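Local coordinates for high affinity transport system protein p37 (PDB 3E79), which forms part of a high-affinity transport system of Mycoplasma hyorhinis, as an extracytoplasmic lipoprotein of the thiamine-binding family, with thiamine diphosphate bound in this structure, at residues V172-E177 with L335-P340; K238-F243 with N268-K273. All coordinates share one frame; numbering follows the deposited sequence.

Contact 1: residues V172-E177 with L335-P340. With I3C (5-amino-2,4,6-triiodobenzene-1,3-dicarboxylic acid), chain B.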
loop_
_atom_site.group_PDB
_atom_site.type_symbol
_atom_site.label_atom_id
_atom_site.label_comp_id
_atom_site.label_asym_id
_atom_site.label_seq_id
_atom_site.Cartn_x
_atom_site.Cartn_y
_atom_site.Cartn_z
ATOM N N VAL A 172 -19.521 -2.876 -0.023
ATOM C CA VAL A 172 -19.936 -4.276 -0.059
ATOM C C VAL A 172 -20.016 -4.759 -1.497
ATOM O O VAL A 172 -19.632 -5.898 -1.784
ATOM C CB VAL A 172 -21.291 -4.492 0.628
ATOM C CG1 VAL A 172 -21.854 -5.863 0.264
ATOM C CG2 VAL A 172 -21.159 -4.368 2.141
ATOM N N LYS A 173 -20.511 -3.901 -2.389
ATOM C CA LYS A 173 -20.546 -4.214 -3.819
ATOM C C LYS A 173 -19.166 -4.481 -4.390
ATOM O O LYS A 173 -18.908 -5.367 -5.212
ATOM C CB LYS A 173 -21.199 -3.065 -4.607
ATOM C CG LYS A 173 -22.610 -2.729 -4.144
ATOM C CD LYS A 173 -23.576 -2.518 -5.294
ATOM C CE LYS A 173 -24.199 -3.823 -5.760
ATOM N NZ LYS A 173 -25.545 -4.070 -5.171
ATOM N N ILE A 174 -18.166 -3.692 -3.978
ATOM C CA ILE A 174 -16.814 -4.057 -4.423
ATOM C C ILE A 174 -16.381 -5.407 -3.884
ATOM O O ILE A 174 -15.770 -6.224 -4.582
ATOM C CB ILE A 174 -15.807 -2.976 -3.974
ATOM C CG1 ILE A 174 -16.049 -1.656 -4.711
ATOM C CG2 ILE A 174 -14.394 -3.516 -4.111
ATOM C CD1 ILE A 174 -15.333 -0.449 -4.167
ATOM N N ALA A 175 -16.696 -5.692 -2.615
ATOM C CA ALA A 175 -16.351 -7.015 -2.084
ATOM C C ALA A 175 -17.006 -8.151 -2.866
ATOM O O ALA A 175 -16.419 -9.221 -3.086
ATOM C CB ALA A 175 -16.738 -7.076 -0.615
ATOM N N LYS A 176 -18.247 -7.951 -3.312
ATOM C CA LYS A 176 -18.886 -8.992 -4.123
ATOM C C LYS A 176 -18.173 -9.144 -5.449
ATOM O O LYS A 176 -18.007 -10.260 -5.949
ATOM C CB LYS A 176 -20.381 -8.655 -4.278
ATOM C CG LYS A 176 -21.051 -8.756 -2.908
ATOM C CD LYS A 176 -22.503 -8.327 -2.871
ATOM C CE LYS A 176 -23.305 -9.289 -1.995
ATOM N NZ LYS A 176 -24.453 -8.618 -1.341
ATOM N N GLU A 177 -17.714 -8.043 -6.050
ATOM C CA GLU A 177 -16.967 -8.162 -7.308
ATOM C C GLU A 177 -15.660 -8.928 -7.091
ATOM O O GLU A 177 -15.268 -9.755 -7.913
ATOM C CB GLU A 177 -16.631 -6.804 -7.908
ATOM C CG GLU A 177 -17.718 -5.894 -8.423
ATOM C CD GLU A 177 -17.104 -4.647 -9.055
ATOM O OE1 GLU A 177 -17.091 -3.577 -8.402
ATOM O OE2 GLU A 177 -16.613 -4.704 -10.204
ATOM N N LEU A 335 -15.608 -9.721 2.736
ATOM C CA LEU A 335 -16.839 -9.251 3.364
ATOM C C LEU A 335 -17.133 -7.822 2.944
ATOM O O LEU A 335 -18.248 -7.485 2.547
ATOM C CB LEU A 335 -16.729 -9.365 4.880
ATOM C CG LEU A 335 -17.889 -8.781 5.693
ATOM C CD1 LEU A 335 -19.088 -9.711 5.613
ATOM C CD2 LEU A 335 -17.459 -8.551 7.138
ATOM N N ILE A 336 -16.113 -6.973 3.049
ATOM C CA ILE A 336 -16.248 -5.558 2.697
ATOM C C ILE A 336 -14.860 -4.936 2.525
ATOM O O ILE A 336 -13.892 -5.465 3.076
ATOM C CB ILE A 336 -17.043 -4.820 3.780
ATOM C CG1 ILE A 336 -17.418 -3.371 3.462
ATOM C CG2 ILE A 336 -16.275 -4.876 5.104
ATOM C CD1 ILE A 336 -18.439 -2.789 4.423
ATOM N N VAL A 337 -14.729 -3.857 1.772
ATOM C CA VAL A 337 -13.421 -3.185 1.667
ATOM C C VAL A 337 -13.485 -1.927 2.512
ATOM O O VAL A 337 -14.483 -1.694 3.201
ATOM C CB VAL A 337 -13.028 -2.900 0.218
ATOM C CG1 VAL A 337 -12.979 -4.213 -0.577
ATOM C CG2 VAL A 337 -13.988 -1.934 -0.465
ATOM N N THR A 338 -12.452 -1.092 2.529
ATOM C CA THR A 338 -12.524 0.081 3.414
ATOM C C THR A 338 -12.660 1.361 2.600
ATOM O O THR A 338 -12.687 1.318 1.361
ATOM C CB THR A 338 -11.257 0.171 4.283
ATOM O OG1 THR A 338 -10.149 0.503 3.420
ATOM C CG2 THR A 338 -10.918 -1.168 4.922
ATOM N N ASN A 339 -12.728 2.504 3.280
ATOM C CA ASN A 339 -12.579 3.792 2.605
ATOM C C ASN A 339 -11.177 3.895 2.004
ATOM O O ASN A 339 -10.292 3.153 2.452
ATOM C CB ASN A 339 -12.827 4.952 3.580
ATOM C CG ASN A 339 -14.262 4.917 4.096
ATOM O OD1 ASN A 339 -15.174 4.591 3.328
ATOM N ND2 ASN A 339 -14.437 5.254 5.367
ATOM N N PRO A 340 -10.968 4.765 1.020
ATOM C CA PRO A 340 -9.696 4.821 0.278
ATOM C C PRO A 340 -8.745 5.882 0.816
ATOM O O PRO A 340 -9.207 6.929 1.280
ATOM C CB PRO A 340 -10.195 5.211 -1.112
ATOM C CG PRO A 340 -11.327 6.158 -0.828
ATOM C CD PRO A 340 -11.906 5.778 0.506
HETATM I I3 I3C B . -23.919 -7.705 3.965
HETATM I I2 I3C B . -19.743 -10.634 0.847
HETATM I I1 I3C B . -25.411 -12.586 0.730
HETATM O O8 I3C B . -26.539 -9.222 2.395
HETATM O O9 I3C B . -25.946 -10.803 3.873
HETATM C C10 I3C B . -22.249 -12.428 -0.014
HETATM N N13 I3C B . -21.129 -8.488 2.750
HETATM C C1 I3C B . -24.349 -10.169 2.264
HETATM C C6 I3C B . -23.385 -9.240 2.660
HETATM C C5 I3C B . -22.055 -9.330 2.262
HETATM C C4 I3C B . -21.736 -10.347 1.351
HETATM C C3 I3C B . -22.671 -11.316 0.958
HETATM C C2 I3C B . -23.998 -11.201 1.392
HETATM C C7 I3C B . -25.758 -10.046 2.892
HETATM O O11 I3C B . -21.965 -13.553 0.439
HETATM O O12 I3C B . -22.229 -12.116 -1.220
#
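Ala-175 presses its methyl group onto the backbone of Leu-335 and Ile-336, where helix 170-184 packs across strand 331-337, the edge strand of a five-stranded mixed sheet in this periplasmic-binding-protein-like fold. The axes of helix 172-177 and strand 335-337 run at 112° and approach to 6.1 Å, a closeness the small side chain permits. Ala-175 CB lies 3.5 Å from Leu-335 O and 3.7 Å from Ile-336 CA. Branched side chains fill in around it. Ile-174, with CG2 anti to its own backbone N, sets that methyl 3.9 Å from Val-337 CG1, and the two side chains cross nearly at right angles. Val-172 CG2 meets Ile-336 CD1 at 3.9 Å. The side chains that meet here are all apolar, no hydrogen bond joins the two segments, and Leu-171 and Ile-178 also pack on Val-337. Toward solvent the fit slackens: the partly exposed Lys-176 runs beside a bound triiodobenzene dicarboxylate (I3C) instead of the strand. Val-172 CG1, the branch turned from Ile-336, comes within 3.7 Å of the I3C amino nitrogen N13. That same N13 donates a bent hydrogen bond to Leu-335 O, 3.1 Å long with 141° at the hydrogen.

Contact 2: residues K238-F243 with N268-K273. With I3C (5-amino-2,4,6-triiodobenzene-1,3-dicarboxylic acid), chain C.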
loop_
_atom_site.group_PDB
_atom_site.type_symbol
_atom_site.label_atom_id
_atom_site.label_comp_id
_atom_site.label_asym_id
_atom_site.label_seq_id
_atom_site.Cartn_x
_atom_site.Cartn_y
_atom_site.Cartn_z
ATOM N N LYS A 238 -25.352 -6.473 13.913
ATOM C CA LYS A 238 -24.432 -5.591 14.620
ATOM C C LYS A 238 -24.148 -6.126 16.021
ATOM O O LYS A 238 -24.039 -5.441 17.033
ATOM C CB LYS A 238 -24.935 -4.150 14.684
ATOM C CG LYS A 238 -25.230 -3.542 13.314
ATOM C CD LYS A 238 -25.457 -2.048 13.386
ATOM C CE LYS A 238 -25.381 -1.375 12.023
ATOM N NZ LYS A 238 -24.851 0.021 12.108
ATOM N N ASP A 239 -24.001 -7.437 16.096
ATOM C CA ASP A 239 -23.623 -8.116 17.331
ATOM C C ASP A 239 -22.102 -8.199 17.421
ATOM O O ASP A 239 -21.530 -9.151 16.890
ATOM C CB ASP A 239 -24.260 -9.497 17.336
ATOM C CG ASP A 239 -23.907 -10.340 18.545
ATOM O OD1 ASP A 239 -23.088 -9.917 19.395
ATOM O OD2 ASP A 239 -24.471 -11.459 18.636
ATOM N N TRP A 240 -21.461 -7.222 18.051
ATOM C CA TRP A 240 -20.005 -7.111 18.043
ATOM C C TRP A 240 -19.387 -8.309 18.737
ATOM O O TRP A 240 -18.490 -8.973 18.204
ATOM C CB TRP A 240 -19.574 -5.778 18.689
ATOM C CG TRP A 240 -18.103 -5.689 18.988
ATOM C CD1 TRP A 240 -17.489 -5.556 20.197
ATOM C CD2 TRP A 240 -17.035 -5.733 18.023
ATOM N NE1 TRP A 240 -16.113 -5.510 20.052
ATOM C CE2 TRP A 240 -15.814 -5.620 18.722
ATOM C CE3 TRP A 240 -17.002 -5.857 16.633
ATOM C CZ2 TRP A 240 -14.578 -5.630 18.074
ATOM C CZ3 TRP A 240 -15.779 -5.865 15.994
ATOM C CH2 TRP A 240 -14.580 -5.749 16.712
ATOM N N ASN A 241 -19.869 -8.621 19.945
ATOM C CA ASN A 241 -19.237 -9.677 20.724
ATOM C C ASN A 241 -19.166 -11.011 20.000
ATOM O O ASN A 241 -18.150 -11.708 20.031
ATOM C CB ASN A 241 -19.978 -9.871 22.060
ATOM C CG ASN A 241 -19.001 -9.667 23.205
ATOM O OD1 ASN A 241 -18.919 -8.577 23.773
ATOM N ND2 ASN A 241 -18.259 -10.720 23.518
ATOM N N THR A 242 -20.249 -11.373 19.330
ATOM C CA THR A 242 -20.283 -12.599 18.543
ATOM C C THR A 242 -19.357 -12.499 17.338
ATOM O O THR A 242 -18.657 -13.452 17.005
ATOM C CB THR A 242 -21.732 -12.882 18.089
ATOM O OG1 THR A 242 -22.550 -13.098 19.259
ATOM C CG2 THR A 242 -21.846 -14.141 17.246
ATOM N N PHE A 243 -19.362 -11.338 16.677
ATOM C CA PHE A 243 -18.517 -11.148 15.497
ATOM C C PHE A 243 -17.047 -11.262 15.885
ATOM O O PHE A 243 -16.302 -12.062 15.322
ATOM C CB PHE A 243 -18.829 -9.801 14.842
ATOM C CG PHE A 243 -18.039 -9.483 13.580
ATOM C CD1 PHE A 243 -16.887 -8.720 13.653
ATOM C CD2 PHE A 243 -18.433 -9.941 12.337
ATOM C CE1 PHE A 243 -16.173 -8.424 12.508
ATOM C CE2 PHE A 243 -17.729 -9.636 11.185
ATOM C CZ PHE A 243 -16.581 -8.858 11.269
ATOM N N ASN A 268 -17.715 2.193 12.683
ATOM C CA ASN A 268 -18.868 2.789 12.027
ATOM C C ASN A 268 -20.002 1.783 11.853
ATOM O O ASN A 268 -21.173 2.142 11.826
ATOM C CB ASN A 268 -18.490 3.323 10.648
ATOM C CG ASN A 268 -17.725 4.631 10.776
ATOM O OD1 ASN A 268 -17.534 5.101 11.892
ATOM N ND2 ASN A 268 -17.313 5.180 9.648
ATOM N N HIS A 269 -19.667 0.509 11.702
ATOM C CA HIS A 269 -20.730 -0.471 11.490
ATOM C C HIS A 269 -21.314 -0.903 12.832
ATOM O O HIS A 269 -22.532 -0.948 12.990
ATOM C CB HIS A 269 -20.241 -1.690 10.719
ATOM C CG HIS A 269 -21.367 -2.633 10.387
ATOM N ND1 HIS A 269 -22.298 -2.333 9.420
ATOM C CD2 HIS A 269 -21.724 -3.835 10.884
ATOM C CE1 HIS A 269 -23.177 -3.329 9.326
ATOM N NE2 HIS A 269 -22.848 -4.256 10.208
ATOM N N PHE A 270 -20.436 -1.213 13.780
ATOM C CA PHE A 270 -20.873 -1.609 15.109
ATOM C C PHE A 270 -20.880 -0.381 16.026
ATOM O O PHE A 270 -20.151 -0.331 17.012
ATOM C CB PHE A 270 -19.981 -2.721 15.658
ATOM C CG PHE A 270 -19.975 -4.013 14.854
ATOM C CD1 PHE A 270 -20.902 -5.015 15.082
ATOM C CD2 PHE A 270 -19.027 -4.236 13.863
ATOM C CE1 PHE A 270 -20.883 -6.186 14.348
ATOM C CE2 PHE A 270 -19.004 -5.394 13.117
ATOM C CZ PHE A 270 -19.937 -6.392 13.358
ATOM N N GLN A 271 -21.689 0.604 15.672
ATOM C CA GLN A 271 -21.818 1.879 16.353
ATOM C C GLN A 271 -21.841 1.724 17.869
ATOM O O GLN A 271 -22.659 0.978 18.419
ATOM C CB GLN A 271 -23.113 2.585 15.938
ATOM C CG GLN A 271 -23.401 2.639 14.452
ATOM C CD GLN A 271 -23.088 3.995 13.836
ATOM O OE1 GLN A 271 -22.161 4.682 14.266
ATOM N NE2 GLN A 271 -23.857 4.380 12.825
ATOM N N ASN A 272 -20.949 2.418 18.553
ATOM C CA ASN A 272 -20.962 2.464 20.006
ATOM C C ASN A 272 -20.823 1.121 20.704
ATOM O O ASN A 272 -21.311 1.036 21.842
ATOM C CB ASN A 272 -22.269 3.125 20.473
ATOM C CG ASN A 272 -22.629 4.371 19.691
ATOM O OD1 ASN A 272 -21.811 5.271 19.476
ATOM N ND2 ASN A 272 -23.888 4.444 19.257
ATOM N N LYS A 273 -20.199 0.088 20.139
ATOM C CA LYS A 273 -20.085 -1.187 20.849
ATOM C C LYS A 273 -18.692 -1.412 21.440
ATOM O O LYS A 273 -18.559 -2.236 22.347
ATOM C CB LYS A 273 -20.417 -2.387 19.961
ATOM C CG LYS A 273 -21.850 -2.474 19.464
ATOM C CD LYS A 273 -22.769 -3.028 20.542
ATOM C CE LYS A 273 -24.227 -2.771 20.211
ATOM N NZ LYS A 273 -24.817 -3.853 19.377
HETATM I I3 I3C C . -25.780 -3.993 26.535
HETATM I I2 I3C C . -20.740 -4.451 23.110
HETATM I I1 I3C C . -25.690 -7.628 21.673
HETATM O O8 I3C C . -27.700 -5.231 24.343
HETATM O O9 I3C C . -27.041 -7.307 24.715
HETATM C C10 I3C C . -22.603 -6.509 21.488
HETATM N N13 I3C C . -22.767 -3.548 25.427
HETATM C C1 I3C C . -25.367 -5.727 24.060
HETATM C C6 I3C C . -24.715 -4.819 24.907
HETATM C C5 I3C C . -23.393 -4.437 24.643
HETATM C C4 I3C C . -22.726 -4.988 23.535
HETATM C C3 I3C C . -23.371 -5.912 22.684
HETATM C C2 I3C C . -24.702 -6.284 22.950
HETATM C C7 I3C C . -26.824 -6.122 24.397
HETATM O O11 I3C C . -21.781 -7.417 21.707
HETATM O O12 I3C C . -22.822 -6.063 20.341
HETATM O O HOH W 1 -23.441 1.838 10.071
#
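Lys-238 NZ reaches His-269 O at 2.7 Å, lying in the carbonyl plane on a lone pair, and also donates to a water that passes the link on to Asn-268 O. The ammonium closes the C-terminal end of helix 256-269, where its charge would be favourable. To get there the side chain, extended through chi2 (-169°) and chi3, passes obliquely over the His-269 imidazole, its CE 4.1 Å from the ring centroid and 16° off the normal, a CH-pi contact. Lys-238 ends the preceding helix in a Schellman motif, and Lys-273, carried by the type II beta turn 270-273, donates from NZ to Lys-238 O at 2.9 Å. It also shares O12 of a bound aminotriiodobenzene dicarboxylate (I3C, chain C) with Trp-240 N, while Asn-241 N donates to O11, so the first NH groups of helix 240-245 hold the anion. Asp-239 caps that helix, its OD1 accepting from Thr-242 N at 3.2 Å. Behind these polar groups Phe-270 is clamped between His-269 CD2 over one face and Trp-240 CE3 over the other, the latter an edge-to-face pair with planes at 60°. Phe-270 CZ rests 3.6 Å from Phe-243 CG, over that ring's face. The Trp-235 ring stacks on His-269, and its backbone O accepts from NE2; Trp-240 NE1 is hydrogen-bonded to Asp-280 OD2, so the aromatic cluster sits where helices 225-236, 240-245, 256-269 and 277-283 converge.

In the fold
Contact 1 is buried, its centre about 16 Å from that of the chain, and joins a helix to the edge of a sheet by aliphatic packing, with no hydrogen bond between the segments. Contact 2 lies farther out, about 27 Å centre to centre, and is only partly buried; it ties helix ends and turns with lysine-to-carbonyl bonds and an aromatic cluster. They share no helix or strand within their segments, yet Leu-335 CD2 packs 4.2 Å from Phe-243 CE2. Tyr-162 bridges them, its backbone N hydrogen-bonded to Asn-339 OD1 and its OH to His-269 ND1, and Thr-338 leans on helix 256-269. Each has an I3C at its margin, a donor to contact 1 and an acceptor from contact 2.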